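Local coordinates for putative OmpA family lipoprotein (Burkholderia cenocepacia, PDB 5LKW) that binds the peptidoglycan component diaminopimelic acid through its periplasmic OmpA-like domain and probably works in the Tol-Pal system that maintains outer membrane integrity, at residues Arg16-Phe22 / Arg114-Tyr120; Met35-Ala39 / Ala79-Val85; Val50-Thr56 / Met90-Gly96. All blocks are in the same frame, centred on the assembly; numbering follows the deposited sequence.

Contact 1: residues Arg16-Phe22 / Arg114-Tyr120; sequences RSIYFDF and RRADLVY. With API (2,6-diaminopimelic acid), chain C.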
loop_
_atom_site.group_PDB
_atom_site.type_symbol
_atom_site.label_atom_id
_atom_site.label_comp_id
_atom_site.label_asym_id
_atom_site.label_seq_id
_atom_site.Cartn_x
_atom_site.Cartn_y
_atom_site.Cartn_z
ATOM N N ARG A 16 -4.873 -0.703 -6.689
ATOM C CA ARG A 16 -4.527 0.002 -5.458
ATOM C C ARG A 16 -3.803 -0.814 -4.389
ATOM O O ARG A 16 -3.660 -0.359 -3.259
ATOM C CB ARG A 16 -5.780 0.696 -4.877
ATOM C CG ARG A 16 -6.058 1.921 -5.687
ATOM C CD ARG A 16 -7.305 2.702 -5.351
ATOM N NE ARG A 16 -7.873 3.279 -6.599
ATOM C CZ ARG A 16 -8.985 4.016 -6.644
ATOM N NH1 ARG A 16 -9.637 4.292 -5.528
ATOM N NH2 ARG A 16 -9.458 4.470 -7.806
ATOM N N SER A 17 -3.320 -2.002 -4.733
ATOM C CA SER A 17 -2.625 -2.808 -3.749
ATOM C C SER A 17 -1.197 -3.121 -4.256
ATOM O O SER A 17 -1.017 -3.399 -5.451
ATOM C CB SER A 17 -3.406 -4.102 -3.545
ATOM O OG SER A 17 -4.644 -3.904 -2.869
ATOM N N ILE A 18 -0.218 -3.098 -3.352
ATOM C CA ILE A 18 1.170 -3.507 -3.592
ATOM C C ILE A 18 1.369 -4.738 -2.697
ATOM O O ILE A 18 1.101 -4.688 -1.533
ATOM C CB ILE A 18 2.210 -2.397 -3.202
ATOM C CG1 ILE A 18 2.108 -1.172 -4.102
ATOM C CG2 ILE A 18 3.631 -2.910 -3.305
ATOM C CD1 ILE A 18 0.821 -0.419 -3.959
ATOM N N TYR A 19 1.853 -5.830 -3.262
ATOM C CA TYR A 19 2.163 -7.052 -2.510
ATOM C C TYR A 19 3.647 -7.290 -2.260
ATOM O O TYR A 19 4.518 -6.832 -3.033
ATOM C CB TYR A 19 1.623 -8.226 -3.294
ATOM C CG TYR A 19 0.115 -8.174 -3.400
ATOM C CD1 TYR A 19 -0.712 -8.873 -2.457
ATOM C CD2 TYR A 19 -0.482 -7.421 -4.406
ATOM C CE1 TYR A 19 -2.112 -8.894 -2.590
ATOM C CE2 TYR A 19 -1.901 -7.424 -4.568
ATOM C CZ TYR A 19 -2.702 -8.168 -3.665
ATOM O OH TYR A 19 -4.093 -8.112 -3.841
ATOM N N PHE A 20 3.930 -7.985 -1.160
ATOM C CA PHE A 20 5.276 -8.137 -0.658
ATOM C C PHE A 20 5.657 -9.625 -0.451
ATOM O O PHE A 20 4.812 -10.478 -0.152
ATOM C CB PHE A 20 5.434 -7.370 0.697
ATOM C CG PHE A 20 5.274 -5.877 0.576
ATOM C CD1 PHE A 20 6.387 -5.032 0.397
ATOM C CD2 PHE A 20 3.989 -5.312 0.657
ATOM C CE1 PHE A 20 6.190 -3.569 0.278
ATOM C CE2 PHE A 20 3.786 -3.969 0.559
ATOM C CZ PHE A 20 4.885 -3.078 0.314
ATOM N N ASP A 21 6.948 -9.917 -0.559
ATOM C CA ASP A 21 7.458 -11.220 -0.183
ATOM C C ASP A 21 7.444 -11.431 1.334
ATOM O O ASP A 21 7.315 -10.489 2.127
ATOM C CB ASP A 21 8.883 -11.393 -0.702
ATOM C CG ASP A 21 8.907 -11.600 -2.171
ATOM O OD1 ASP A 21 7.809 -11.762 -2.766
ATOM O OD2 ASP A 21 10.016 -11.604 -2.695
ATOM N N PHE A 22 7.614 -12.687 1.715
ATOM C CA PHE A 22 7.561 -13.082 3.089
ATOM C C PHE A 22 8.582 -12.255 3.850
ATOM O O PHE A 22 9.748 -12.191 3.450
ATOM C CB PHE A 22 7.853 -14.589 3.129
ATOM C CG PHE A 22 8.639 -15.051 4.303
ATOM C CD1 PHE A 22 7.990 -15.549 5.438
ATOM C CD2 PHE A 22 10.050 -15.093 4.240
ATOM C CE1 PHE A 22 8.741 -16.034 6.538
ATOM C CE2 PHE A 22 10.803 -15.552 5.313
ATOM C CZ PHE A 22 10.150 -16.020 6.476
ATOM N N ARG A 114 -0.045 -9.889 2.678
ATOM C CA ARG A 114 1.259 -9.173 2.771
ATOM C C ARG A 114 1.174 -8.073 1.743
ATOM O O ARG A 114 1.560 -8.272 0.608
ATOM C CB ARG A 114 2.400 -10.096 2.395
ATOM C CG ARG A 114 2.646 -11.254 3.410
ATOM C CD ARG A 114 4.013 -11.917 3.114
ATOM N NE ARG A 114 4.110 -12.581 1.804
ATOM C CZ ARG A 114 3.645 -13.802 1.524
ATOM N NH1 ARG A 114 3.038 -14.513 2.492
ATOM N NH2 ARG A 114 3.840 -14.344 0.274
ATOM N N ARG A 115 0.533 -6.980 2.126
ATOM C CA ARG A 115 -0.097 -6.080 1.177
ATOM C C ARG A 115 -0.160 -4.684 1.739
ATOM O O ARG A 115 -0.351 -4.496 2.963
ATOM C CB ARG A 115 -1.547 -6.535 0.883
ATOM C CG ARG A 115 -2.197 -5.958 -0.408
ATOM C CD ARG A 115 -3.711 -6.470 -0.594
ATOM N NE ARG A 115 -4.485 -5.850 0.472
ATOM C CZ ARG A 115 -4.839 -6.402 1.627
ATOM N NH1 ARG A 115 -4.604 -7.699 1.906
ATOM N NH2 ARG A 115 -5.429 -5.621 2.537
ATOM N N ALA A 116 -0.048 -3.699 0.840
ATOM C CA ALA A 116 -0.282 -2.287 1.213
ATOM C C ALA A 116 -1.287 -1.713 0.278
ATOM O O ALA A 116 -1.121 -1.873 -0.945
ATOM C CB ALA A 116 1.069 -1.440 1.137
ATOM N N ASP A 117 -2.325 -1.049 0.837
ATOM C CA ASP A 117 -3.378 -0.441 0.040
ATOM C C ASP A 117 -3.323 1.090 0.088
ATOM O O ASP A 117 -3.187 1.692 1.177
ATOM C CB ASP A 117 -4.802 -0.850 0.529
ATOM C CG ASP A 117 -5.012 -2.355 0.598
ATOM O OD1 ASP A 117 -4.590 -3.085 -0.344
ATOM O OD2 ASP A 117 -5.654 -2.793 1.598
ATOM N N LEU A 118 -3.588 1.675 -1.089
ATOM C CA LEU A 118 -3.755 3.111 -1.256
ATOM C C LEU A 118 -5.215 3.355 -1.020
ATOM O O LEU A 118 -6.047 2.934 -1.833
ATOM C CB LEU A 118 -3.336 3.537 -2.685
ATOM C CG LEU A 118 -1.836 3.626 -3.084
ATOM C CD1 LEU A 118 -1.165 2.353 -3.082
ATOM C CD2 LEU A 118 -1.688 4.139 -4.512
ATOM N N VAL A 119 -5.547 4.016 0.097
ATOM C CA VAL A 119 -6.976 4.249 0.404
ATOM C C VAL A 119 -7.275 5.764 0.252
ATOM O O VAL A 119 -6.869 6.593 1.066
ATOM C CB VAL A 119 -7.350 3.701 1.791
ATOM C CG1 VAL A 119 -8.884 3.784 2.026
ATOM C CG2 VAL A 119 -6.766 2.219 2.011
ATOM N N TYR A 120 -7.955 6.105 -0.825
ATOM C CA TYR A 120 -8.056 7.496 -1.224
ATOM C C TYR A 120 -9.183 8.069 -0.415
ATOM O O TYR A 120 -10.268 7.462 -0.361
ATOM C CB TYR A 120 -8.310 7.587 -2.716
ATOM C CG TYR A 120 -7.035 7.615 -3.552
ATOM C CD1 TYR A 120 -6.276 8.799 -3.651
ATOM C CD2 TYR A 120 -6.578 6.471 -4.240
ATOM C CE1 TYR A 120 -5.115 8.853 -4.410
ATOM C CE2 TYR A 120 -5.420 6.508 -5.028
ATOM C CZ TYR A 120 -4.680 7.731 -5.113
ATOM O OH TYR A 120 -3.522 7.884 -5.884
HETATM C C API C . 4.787 -11.201 6.661
HETATM C CA API C . 5.152 -11.962 7.912
HETATM C C3 API C . 5.716 -13.374 7.754
HETATM C C4 API C . 6.021 -13.937 9.158
HETATM C C5 API C . 7.434 -14.524 9.331
HETATM C C6 API C . 7.784 -14.916 10.779
HETATM O O API C . 3.676 -10.687 6.677
HETATM O OXT API C . 5.515 -11.050 5.652
HETATM N N API C . 3.909 -12.081 8.672
HETATM O O HOH W 1 -8.852 4.034 -2.535
HETATM O O HOH W 2 5.317 -13.355 -1.806
#
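Tyr19 lays its ring over the aliphatic part of Arg115: Arg115 CG sits 3.9 Å from the ring centroid and 21° off the ring normal, a CH-pi contact. The two residues form an antiparallel non-hydrogen-bonded pair, CA to CA 4.4 Å, so their side chains rise on the same sheet face. Ser17 and Asp117 are the next such pair on that face, joined by Ser17 OG donating to Asp117 OD1 at 2.7 Å. Asp117 OD1 also takes Arg115 NE at 2.9 Å in a salt bridge, while Arg115 NH1 bonds to Gln112 O. Between these pairs, Ile18 and Ala116 are hydrogen-bonded in both directions, each N to the other's O at 2.8 Å. Leu118 N to Arg16 O and Phe20 N to Arg114 O, both 3.0 Å, extend the pairing, and the axes of 17-19 and 115-120 run at 163°. On the other face Ile18 CD1 meets Leu118 CD1 at 3.5 Å and Phe20 CE2 meets Ala116 CB at 3.8 Å, beneath helices 32-44 and 62-82. Past the strand, the Arg114 side chain takes over from the backbone: its NE donates to Phe20 O at 3.0 Å, and water 2 links its NH2 (2.7 Å) to Asp21 OD1 (3.1 Å). Arg114 NH1 forms a salt bridge with Asp57, and Asp21 another with Lys28. Arg114 CD comes within 3.1 Å of API OXT, and Phe22 CE1 within 3.4 Å of API C5. An edge strand thus pairs with the C-terminal strand of the OmpA-like fold, leading into its diaminopimelate pocket.

Contact 2: residues Met35-Ala39 / Ala79-Val85; sequences MQQHA and AMALLGV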
loop_
_atom_site.group_PDB
_atom_site.type_symbol
_atom_site.label_atom_id
_atom_site.label_comp_id
_atom_site.label_asym_id
_atom_site.label_seq_id
_atom_site.Cartn_x
_atom_site.Cartn_y
_atom_site.Cartn_z
ATOM N N MET A 35 3.311 3.176 -9.180
ATOM C CA MET A 35 3.696 4.290 -8.297
ATOM C C MET A 35 3.655 5.635 -9.088
ATOM O O MET A 35 3.239 6.684 -8.562
ATOM C CB MET A 35 5.120 4.086 -7.725
ATOM C CG MET A 35 5.370 2.918 -6.670
ATOM S SD MET A 35 4.324 3.039 -5.218
ATOM C CE MET A 35 2.776 2.337 -5.856
ATOM N N GLN A 36 4.102 5.575 -10.343
ATOM C CA GLN A 36 4.158 6.728 -11.238
ATOM C C GLN A 36 2.767 7.213 -11.585
ATOM O O GLN A 36 2.487 8.423 -11.555
ATOM C CB GLN A 36 4.972 6.364 -12.484
ATOM C CG GLN A 36 6.367 5.932 -12.045
ATOM C CD GLN A 36 7.407 5.854 -13.130
ATOM O OE1 GLN A 36 7.560 4.800 -13.778
ATOM N NE2 GLN A 36 8.195 6.940 -13.290
ATOM N N GLN A 37 1.881 6.263 -11.887
ATOM C CA GLN A 37 0.512 6.621 -12.137
ATOM C C GLN A 37 -0.111 7.307 -10.937
ATOM O O GLN A 37 -0.640 8.434 -11.059
ATOM C CB GLN A 37 -0.300 5.414 -12.590
ATOM C CG GLN A 37 -0.399 5.319 -14.106
ATOM C CD GLN A 37 -0.048 3.942 -14.649
ATOM O OE1 GLN A 37 0.350 3.036 -13.903
ATOM N NE2 GLN A 37 -0.185 3.777 -15.969
ATOM N N HIS A 38 -0.052 6.652 -9.784
ATOM C CA HIS A 38 -0.601 7.285 -8.585
ATOM C C HIS A 38 0.026 8.632 -8.239
ATOM O O HIS A 38 -0.712 9.561 -7.923
ATOM C CB HIS A 38 -0.683 6.328 -7.401
ATOM C CG HIS A 38 -1.826 5.363 -7.522
ATOM N ND1 HIS A 38 -1.704 4.135 -8.143
ATOM C CD2 HIS A 38 -3.129 5.479 -7.164
ATOM C CE1 HIS A 38 -2.873 3.519 -8.121
ATOM N NE2 HIS A 38 -3.756 4.318 -7.547
ATOM N N ALA A 39 1.365 8.709 -8.320
ATOM C CA ALA A 39 2.116 9.946 -8.080
ATOM C C ALA A 39 1.628 11.097 -8.980
ATOM O O ALA A 39 1.433 12.213 -8.501
ATOM C CB ALA A 39 3.610 9.734 -8.267
ATOM N N ALA A 79 8.338 5.618 -2.021
ATOM C CA ALA A 79 8.353 5.510 -3.489
ATOM C C ALA A 79 7.547 6.601 -4.144
ATOM O O ALA A 79 7.890 7.048 -5.232
ATOM C CB ALA A 79 7.808 4.140 -3.955
ATOM N N MET A 80 6.434 7.008 -3.529
ATOM C CA MET A 80 5.695 8.140 -4.110
ATOM C C MET A 80 6.318 9.494 -3.745
ATOM O O MET A 80 6.369 10.370 -4.577
ATOM C CB MET A 80 4.178 8.070 -3.826
ATOM C CG MET A 80 3.504 6.856 -4.516
ATOM S SD MET A 80 1.704 6.990 -4.661
ATOM C CE MET A 80 1.163 6.980 -2.966
ATOM N N ALA A 81 6.833 9.623 -2.529
ATOM C CA ALA A 81 7.642 10.790 -2.097
ATOM C C ALA A 81 8.722 11.128 -3.087
ATOM O O ALA A 81 8.823 12.265 -3.557
ATOM C CB ALA A 81 8.280 10.540 -0.732
ATOM N N LEU A 82 9.507 10.110 -3.414
ATOM C CA LEU A 82 10.561 10.191 -4.411
ATOM C C LEU A 82 10.091 10.654 -5.766
ATOM O O LEU A 82 10.856 11.307 -6.486
ATOM C CB LEU A 82 11.259 8.834 -4.561
ATOM C CG LEU A 82 12.374 8.794 -3.540
ATOM C CD1 LEU A 82 12.967 7.387 -3.439
ATOM C CD2 LEU A 82 13.444 9.851 -3.933
ATOM N N LEU A 83 8.841 10.336 -6.112
ATOM C CA LEU A 83 8.277 10.829 -7.374
ATOM C C LEU A 83 7.684 12.230 -7.249
ATOM O O LEU A 83 7.050 12.715 -8.163
ATOM C CB LEU A 83 7.283 9.848 -7.989
ATOM C CG LEU A 83 7.875 8.473 -8.308
ATOM C CD1 LEU A 83 6.797 7.441 -8.479
ATOM C CD2 LEU A 83 8.805 8.480 -9.559
ATOM N N GLY A 84 7.897 12.868 -6.111
ATOM C CA GLY A 84 7.457 14.274 -5.909
ATOM C C GLY A 84 6.084 14.545 -5.330
ATOM O O GLY A 84 5.612 15.701 -5.379
ATOM N N VAL A 85 5.412 13.517 -4.792
ATOM C CA VAL A 85 4.159 13.749 -4.075
ATOM C C VAL A 85 4.479 14.452 -2.753
ATOM O O VAL A 85 5.454 14.122 -2.107
ATOM C CB VAL A 85 3.351 12.414 -3.789
ATOM C CG1 VAL A 85 2.111 12.719 -2.993
ATOM C CG2 VAL A 85 2.975 11.705 -5.083
#
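This is an apolar helix-to-helix contact on the helical side of the sheet, where part of helix 32-44 meets the C-terminal end of helix 62-82 and the turn that follows it. The interface buries 347 Å² summed over both segments, and the cross-segment interactions are contacts of apolar side chains. Ala39 lies nearest the partner backbone, its CA 5.6 Å from that of Met80. With just a methyl group to accommodate, it lets Leu83 and Val85 come close: Ala39 CB is 3.7 Å from Leu83 CB and 3.8 Å from Val85 CG2. One helical turn earlier, Met35 spans three residues, with CG 3.8 Å from Ala79 CB, SD 4.0 Å from Met80 CG and CB 3.8 Å from Leu83 CD1. Leu83 therefore touches both Met35 and Ala39, which lie four residues apart on one side of their helix.

The placing of Leu83 and Val85 follows from a Schellman motif that ends helix 62-82. Val85 N bonds to Met80 O at 3.3 Å and Gly84 N to Ala81 O at 2.8 Å, while Gly84 is the C-prime residue with phi 91°. At these backbone angles a CB would be jammed against the carbonyl O of Leu83, which accounts for glycine. The chain is turned so that Val85 points its CA-to-CB bond back toward helix 32-44, where it also touches Leu42.

Met80 SD lies 3.7 Å from His38 CB. The imidazole leads away from this interface, with His38 ND1 bonded to Leu34 O one turn back. Beyond the two segments, Met80 and Val85 both reach Met90 of strand 90-96.

Contact 3: residues Val50-Thr56 / Met90-Gly96; sequences VLIQGNT and MEAVSLG. With API (2,6-diaminopimelic acid), chain C.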
loop_
_atom_site.group_PDB
_atom_site.type_symbol
_atom_site.label_atom_id
_atom_site.label_comp_id
_atom_site.label_asym_id
_atom_site.label_seq_id
_atom_site.Cartn_x
_atom_site.Cartn_y
_atom_site.Cartn_z
ATOM N N VAL A 50 -4.377 10.433 0.433
ATOM C CA VAL A 50 -4.384 8.977 0.324
ATOM C C VAL A 50 -3.877 8.446 1.656
ATOM O O VAL A 50 -2.903 8.939 2.210
ATOM C CB VAL A 50 -3.517 8.469 -0.883
ATOM C CG1 VAL A 50 -2.035 8.807 -0.707
ATOM C CG2 VAL A 50 -3.684 6.985 -1.120
ATOM N N LEU A 51 -4.576 7.448 2.173
ATOM C CA LEU A 51 -4.115 6.731 3.327
ATOM C C LEU A 51 -3.446 5.470 2.829
ATOM O O LEU A 51 -4.059 4.698 2.109
ATOM C CB LEU A 51 -5.310 6.351 4.191
ATOM C CG LEU A 51 -5.008 5.684 5.506
ATOM C CD1 LEU A 51 -4.403 6.666 6.532
ATOM C CD2 LEU A 51 -6.355 5.078 6.019
ATOM N N ILE A 52 -2.211 5.230 3.247
ATOM C CA ILE A 52 -1.500 4.034 2.789
ATOM C C ILE A 52 -1.444 3.083 3.978
ATOM O O ILE A 52 -0.760 3.358 4.935
ATOM C CB ILE A 52 -0.039 4.370 2.307
ATOM C CG1 ILE A 52 -0.026 5.310 1.071
ATOM C CG2 ILE A 52 0.779 3.086 1.978
ATOM C CD1 ILE A 52 1.296 6.094 1.070
ATOM N N GLN A 53 -2.177 1.969 3.898
ATOM C CA GLN A 53 -2.332 0.963 4.965
ATOM C C GLN A 53 -1.506 -0.311 4.649
ATOM O O GLN A 53 -1.776 -1.009 3.651
ATOM C CB GLN A 53 -3.787 0.516 5.066
ATOM C CG GLN A 53 -4.831 1.607 5.200
ATOM C CD GLN A 53 -6.173 1.025 5.570
ATOM O OE1 GLN A 53 -6.733 0.214 4.834
ATOM N NE2 GLN A 53 -6.694 1.425 6.720
ATOM N N GLY A 54 -0.523 -0.585 5.502
ATOM C CA GLY A 54 0.275 -1.810 5.492
ATOM C C GLY A 54 -0.361 -2.938 6.315
ATOM O O GLY A 54 -0.847 -2.715 7.423
ATOM N N ASN A 55 -0.346 -4.125 5.741
ATOM C CA ASN A 55 -0.968 -5.349 6.271
ATOM C C ASN A 55 0.127 -6.438 6.180
ATOM O O ASN A 55 1.098 -6.303 5.412
ATOM C CB ASN A 55 -2.234 -5.763 5.481
ATOM C CG ASN A 55 -3.357 -4.689 5.499
ATOM O OD1 ASN A 55 -4.222 -4.742 6.347
ATOM N ND2 ASN A 55 -3.304 -3.709 4.583
ATOM N N THR A 56 -0.011 -7.504 6.965
ATOM C CA THR A 56 0.974 -8.557 6.983
ATOM C C THR A 56 0.168 -9.889 6.956
ATOM O O THR A 56 -1.039 -9.903 7.210
ATOM C CB THR A 56 1.845 -8.520 8.282
ATOM O OG1 THR A 56 1.035 -8.948 9.403
ATOM C CG2 THR A 56 2.439 -7.138 8.553
ATOM N N MET A 90 -0.224 12.313 1.992
ATOM C CA MET A 90 0.050 10.893 2.218
ATOM C C MET A 90 0.157 10.634 3.695
ATOM O O MET A 90 0.845 11.373 4.412
ATOM C CB MET A 90 1.380 10.515 1.556
ATOM C CG MET A 90 1.284 10.488 0.037
ATOM S SD MET A 90 2.762 9.850 -0.698
ATOM C CE MET A 90 3.986 11.057 -0.045
ATOM N N GLU A 91 -0.499 9.573 4.146
ATOM C CA GLU A 91 -0.348 9.133 5.529
ATOM C C GLU A 91 -0.062 7.614 5.525
ATOM O O GLU A 91 -0.838 6.859 4.930
ATOM C CB GLU A 91 -1.602 9.470 6.335
ATOM C CG GLU A 91 -1.422 9.240 7.863
ATOM C CD GLU A 91 -2.727 9.501 8.619
ATOM O OE1 GLU A 91 -3.633 10.082 7.993
ATOM O OE2 GLU A 91 -2.856 9.132 9.800
ATOM N N ALA A 92 1.074 7.194 6.107
ATOM C CA ALA A 92 1.435 5.746 6.163
ATOM C C ALA A 92 0.979 5.211 7.515
ATOM O O ALA A 92 1.429 5.697 8.549
ATOM C CB ALA A 92 2.925 5.549 6.026
ATOM N N VAL A 93 0.054 4.257 7.518
ATOM C CA VAL A 93 -0.328 3.546 8.758
ATOM C C VAL A 93 -0.215 2.007 8.641
ATOM O O VAL A 93 -0.161 1.451 7.530
ATOM C CB VAL A 93 -1.755 3.896 9.186
ATOM C CG1 VAL A 93 -1.828 5.363 9.551
ATOM C CG2 VAL A 93 -2.777 3.522 8.064
ATOM N N SER A 94 -0.220 1.331 9.778
ATOM C CA SER A 94 -0.181 -0.147 9.826
ATOM C C SER A 94 -1.420 -0.763 10.500
ATOM O O SER A 94 -1.753 -0.377 11.631
ATOM C CB SER A 94 1.002 -0.629 10.647
ATOM O OG SER A 94 1.152 -2.067 10.505
ATOM N N LEU A 95 -2.031 -1.739 9.828
ATOM C CA LEU A 95 -2.975 -2.706 10.418
ATOM C C LEU A 95 -2.370 -4.056 10.876
ATOM O O LEU A 95 -3.078 -4.946 11.390
ATOM C CB LEU A 95 -4.138 -2.958 9.457
ATOM C CG LEU A 95 -4.785 -1.668 8.918
ATOM C CD1 LEU A 95 -5.824 -1.936 7.934
ATOM C CD2 LEU A 95 -5.334 -0.751 10.008
ATOM N N GLY A 96 -1.068 -4.198 10.739
ATOM C CA GLY A 96 -0.422 -5.403 11.149
ATOM C C GLY A 96 -1.113 -6.619 10.542
ATOM O O GLY A 96 -1.435 -6.647 9.319
HETATM C C API C . 4.787 -11.201 6.661
HETATM C CA API C . 5.152 -11.962 7.912
HETATM C C3 API C . 5.716 -13.374 7.754
HETATM C C4 API C . 6.021 -13.937 9.158
HETATM C C5 API C . 7.434 -14.524 9.331
HETATM C C6 API C . 7.784 -14.916 10.779
HETATM O O API C . 3.676 -10.687 6.677
HETATM O OXT API C . 5.515 -11.050 5.652
HETATM N N API C . 3.909 -12.081 8.672
HETATM O O HOH W 3 -4.058 -6.509 8.498
#
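Backbone hydrogen bonds define this pairing. They alternate between the strands as in parallel sheet: Glu91 N to Val50 O (3.2 Å), Ile52 N to Glu91 O (2.7 Å), Val93 N to Ile52 O (2.9 Å), Gly54 N to Val93 O (2.9 Å) and Leu95 N to Gly54 O (2.9 Å). The N-to-C directions of the strand axes differ by 29°. Thr56 N to Gly96 O (2.9 Å, 135° at the hydrogen) adds a more bent bond beyond this run.

Apolar contacts lie on both faces. Val50 CG1 meets Met90 CG at 3.8 Å and Ile52 CD1 lies 4.4 Å from Met90 SD, on the side covered by helix 62-82. On the reverse face Leu51 CD1 packs on Val93 CG2 at 3.9 Å.

Polar side chains act near the pocket end. Ser94 OG accepts from Gly96 N at 3.1 Å, an ST turn, and also bonds to Leu66 O in helix 62-82. Water 3 lies 2.8 Å from both Asn55 OD1 and Gly96 O.

Thr56 CB approaches API O at 3.3 Å, and the adjacent Asp57 N bonds to the ligand. The strands run parallel and helix 62-82 connects them in sequence: a beta-alpha-beta unit. The chemistry implies a backbone-bonded body, apolar on the Val50, Ile52 and Met90 face and mixed on that of Leu51, Gln53, Glu91 and Val93, with polar groups gathering where Thr56 enters the ligand site.

Contacts 1 and 3, with centres 9 Å apart, belong to one sheet in the order 17-19, 115-120, 50-55, 90-96; the central seam between them includes probable hydrogen bonds from Val119 N to Leu51 O (2.6 Å) and from Asn55 N to Arg115 O (2.8 Å). Both reach diaminopimelic acid, contact 1 through Arg114 and Phe22, contact 3 through Thr56. The centre of contact 2 is about 15 Å from that of contact 1 and about 16 Å from that of contact 3, yet it touches both: Leu118 CD2 is 3.3 Å from His38 CG, and Val85 CG1 is 3.7 Å from Met90 SD. Along the chain, contacts 2 and 3 interleave inside the loop closed by contact 1.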